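Local coordinates for protein 3'-5' exonuclease crn-4 (Caenorhabditis elegans, PDB 3CM6) that degrades RNA and DNA as a metal-dependent 3'-5' exonuclease, acting on single-stranded RNA most efficiently, and takes part in apoptotic DNA degradation, at residues 22-27 with 124-129. Sequence-based numbering, arbitrary orientation.
With ER3 (erbium (III) ion), chain F.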
loop_
_atom_site.group_PDB
_atom_site.type_symbol
_atom_site.label_atom_id
_atom_site.label_comp_id
_atom_site.label_asym_id
_atom_site.label_seq_id
_atom_site.Cartn_x
_atom_site.Cartn_y
_atom_site.Cartn_z
ATOM N N LEU B 22 28.681 -5.451 12.737
ATOM C CA LEU B 22 27.392 -4.801 12.946
ATOM C C LEU B 22 26.280 -5.723 12.486
ATOM O O LEU B 22 26.176 -6.036 11.306
ATOM C CB LEU B 22 27.325 -3.458 12.217
ATOM C CG LEU B 22 28.298 -2.351 12.661
ATOM C CD1 LEU B 22 28.115 -1.058 11.819
ATOM C CD2 LEU B 22 28.172 -2.052 14.147
ATOM N N ILE B 23 25.475 -6.189 13.431
ATOM C CA ILE B 23 24.382 -7.073 13.093
ATOM C C ILE B 23 23.281 -6.170 12.553
ATOM O O ILE B 23 22.880 -5.193 13.207
ATOM C CB ILE B 23 23.896 -7.917 14.305
ATOM C CG1 ILE B 23 24.882 -9.044 14.652
ATOM C CG2 ILE B 23 22.574 -8.551 13.989
ATOM C CD1 ILE B 23 26.196 -8.575 15.331
ATOM N N LEU B 24 22.818 -6.486 11.352
ATOM C CA LEU B 24 21.881 -5.637 10.658
ATOM C C LEU B 24 20.598 -6.378 10.348
ATOM O O LEU B 24 20.597 -7.590 10.071
ATOM C CB LEU B 24 22.484 -5.101 9.365
ATOM C CG LEU B 24 21.535 -4.269 8.496
ATOM C CD1 LEU B 24 21.755 -2.783 8.736
ATOM C CD2 LEU B 24 21.760 -4.591 7.048
ATOM N N ASP B 25 19.505 -5.630 10.398
ATOM C CA ASP B 25 18.229 -6.162 10.019
ATOM C C ASP B 25 17.248 -5.089 9.558
ATOM O O ASP B 25 17.143 -4.020 10.167
ATOM C CB ASP B 25 17.633 -6.935 11.169
ATOM C CG ASP B 25 16.480 -7.763 10.734
ATOM O OD1 ASP B 25 16.652 -8.562 9.788
ATOM O OD2 ASP B 25 15.400 -7.602 11.313
ATOM N N PHE B 26 16.557 -5.392 8.462
ATOM C CA PHE B 26 15.544 -4.524 7.896
ATOM C C PHE B 26 14.178 -5.197 7.985
ATOM O O PHE B 26 14.057 -6.420 7.828
ATOM C CB PHE B 26 15.822 -4.252 6.419
ATOM C CG PHE B 26 17.004 -3.347 6.140
ATOM C CD1 PHE B 26 17.071 -2.064 6.664
ATOM C CD2 PHE B 26 18.024 -3.775 5.277
ATOM C CE1 PHE B 26 18.153 -1.239 6.362
ATOM C CE2 PHE B 26 19.108 -2.960 4.979
ATOM C CZ PHE B 26 19.179 -1.695 5.509
ATOM N N GLU B 27 13.148 -4.409 8.231
ATOM C CA GLU B 27 11.799 -4.884 7.973
ATOM C C GLU B 27 11.217 -4.046 6.847
ATOM O O GLU B 27 11.571 -2.855 6.701
ATOM C CB GLU B 27 10.922 -4.827 9.234
ATOM C CG GLU B 27 11.380 -5.731 10.407
ATOM C CD GLU B 27 11.643 -7.198 10.032
ATOM O OE1 GLU B 27 11.103 -7.707 9.007
ATOM O OE2 GLU B 27 12.404 -7.860 10.793
ATOM N N GLN B 124 19.065 -11.619 1.949
ATOM C CA GLN B 124 17.924 -10.732 1.625
ATOM C C GLN B 124 18.133 -9.259 1.975
ATOM O O GLN B 124 17.740 -8.369 1.214
ATOM C CB GLN B 124 16.589 -11.221 2.240
ATOM C CG GLN B 124 16.111 -12.647 1.867
ATOM C CD GLN B 124 15.962 -12.854 0.362
ATOM O OE1 GLN B 124 15.443 -11.987 -0.340
ATOM N NE2 GLN B 124 16.435 -13.997 -0.139
ATOM N N ASP B 125 18.745 -9.000 3.121
ATOM C CA ASP B 125 18.779 -7.661 3.665
ATOM C C ASP B 125 19.592 -6.703 2.776
ATOM O O ASP B 125 19.177 -5.533 2.533
ATOM C CB ASP B 125 19.341 -7.667 5.096
ATOM C CG ASP B 125 18.490 -8.486 6.076
ATOM O OD1 ASP B 125 17.753 -7.882 6.873
ATOM O OD2 ASP B 125 18.584 -9.742 6.080
ATOM N N LEU B 126 20.743 -7.185 2.297
ATOM C CA LEU B 126 21.645 -6.338 1.530
ATOM C C LEU B 126 21.522 -6.513 0.026
ATOM O O LEU B 126 21.486 -5.522 -0.708
ATOM C CB LEU B 126 23.093 -6.447 2.029
ATOM C CG LEU B 126 23.347 -5.901 3.451
ATOM C CD1 LEU B 126 24.803 -5.979 3.837
ATOM C CD2 LEU B 126 22.870 -4.454 3.583
ATOM N N TRP B 127 21.412 -7.751 -0.441
ATOM C CA TRP B 127 21.322 -7.976 -1.878
ATOM C C TRP B 127 19.986 -7.446 -2.419
ATOM O O TRP B 127 19.963 -6.726 -3.415
ATOM C CB TRP B 127 21.538 -9.453 -2.246
ATOM C CG TRP B 127 20.886 -9.823 -3.570
ATOM C CD1 TRP B 127 21.324 -9.474 -4.809
ATOM C CD2 TRP B 127 19.668 -10.567 -3.769
ATOM N NE1 TRP B 127 20.468 -9.954 -5.766
ATOM C CE2 TRP B 127 19.445 -10.632 -5.160
ATOM C CE3 TRP B 127 18.749 -11.184 -2.910
ATOM C CZ2 TRP B 127 18.318 -11.293 -5.725
ATOM C CZ3 TRP B 127 17.638 -11.847 -3.470
ATOM C CH2 TRP B 127 17.436 -11.895 -4.856
ATOM N N ARG B 128 18.878 -7.787 -1.762
ATOM C CA ARG B 128 17.574 -7.362 -2.264
ATOM C C ARG B 128 17.108 -6.032 -1.664
ATOM O O ARG B 128 16.916 -5.038 -2.385
ATOM C CB ARG B 128 16.508 -8.454 -2.085
ATOM C CG ARG B 128 15.184 -8.104 -2.773
ATOM C CD ARG B 128 14.169 -9.259 -2.761
ATOM N NE ARG B 128 13.946 -9.750 -1.400
ATOM C CZ ARG B 128 13.148 -9.172 -0.498
ATOM N NH1 ARG B 128 12.451 -8.074 -0.787
ATOM N NH2 ARG B 128 13.035 -9.707 0.700
ATOM N N ILE B 129 16.940 -6.023 -0.341
ATOM C CA ILE B 129 16.263 -4.921 0.331
ATOM C C ILE B 129 17.055 -3.616 0.282
ATOM O O ILE B 129 16.507 -2.606 -0.114
ATOM C CB ILE B 129 15.880 -5.296 1.774
ATOM C CG1 ILE B 129 14.947 -6.507 1.761
ATOM C CG2 ILE B 129 15.301 -4.084 2.514
ATOM C CD1 ILE B 129 14.825 -7.213 3.110
HETATM ER ER ER3 F . 14.134 -9.888 9.914
#
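F26 and D125 bring the backbones nearest, 6.2 Å between their CA atoms, where strand 22-27 and helix 124-129 run 50° apart with axes 8.5 Å from each other. In this RNase H-like exonuclease fold, the strand carries D25 and E27, which with D194 form the magnesium site, here beside an erbium ion. The helix grips the metal-binding strand through a side chain: F26 N, the backbone amide between D25 and E27, donates to D125 OD1 over 3.2 Å, the N-H...O angle being 162° and the oxygen met nearly along its C-O axis. With CG beside its backbone N (chi1 -62°), D125 directs that oxygen at the strand. Replacing D125 by an alanine is likely to leave the F26 amide without this acceptor and remove the one hydrogen bond that joins the two segments. D125 OD1 also lies 3.2 Å from D25 OD1, both acceptors and not hydrogen-bonded, their carboxylate planes turned obliquely to each other. L24 and F26 point toward the helix, whereas D25 and E27 point away. I129 CG2 approaches the F26 ring obliquely, while D125 O and L126 CD2 lie at its edge. Two residues earlier on the strand, L24 CD2 meets L126 CD2 at 3.6 Å.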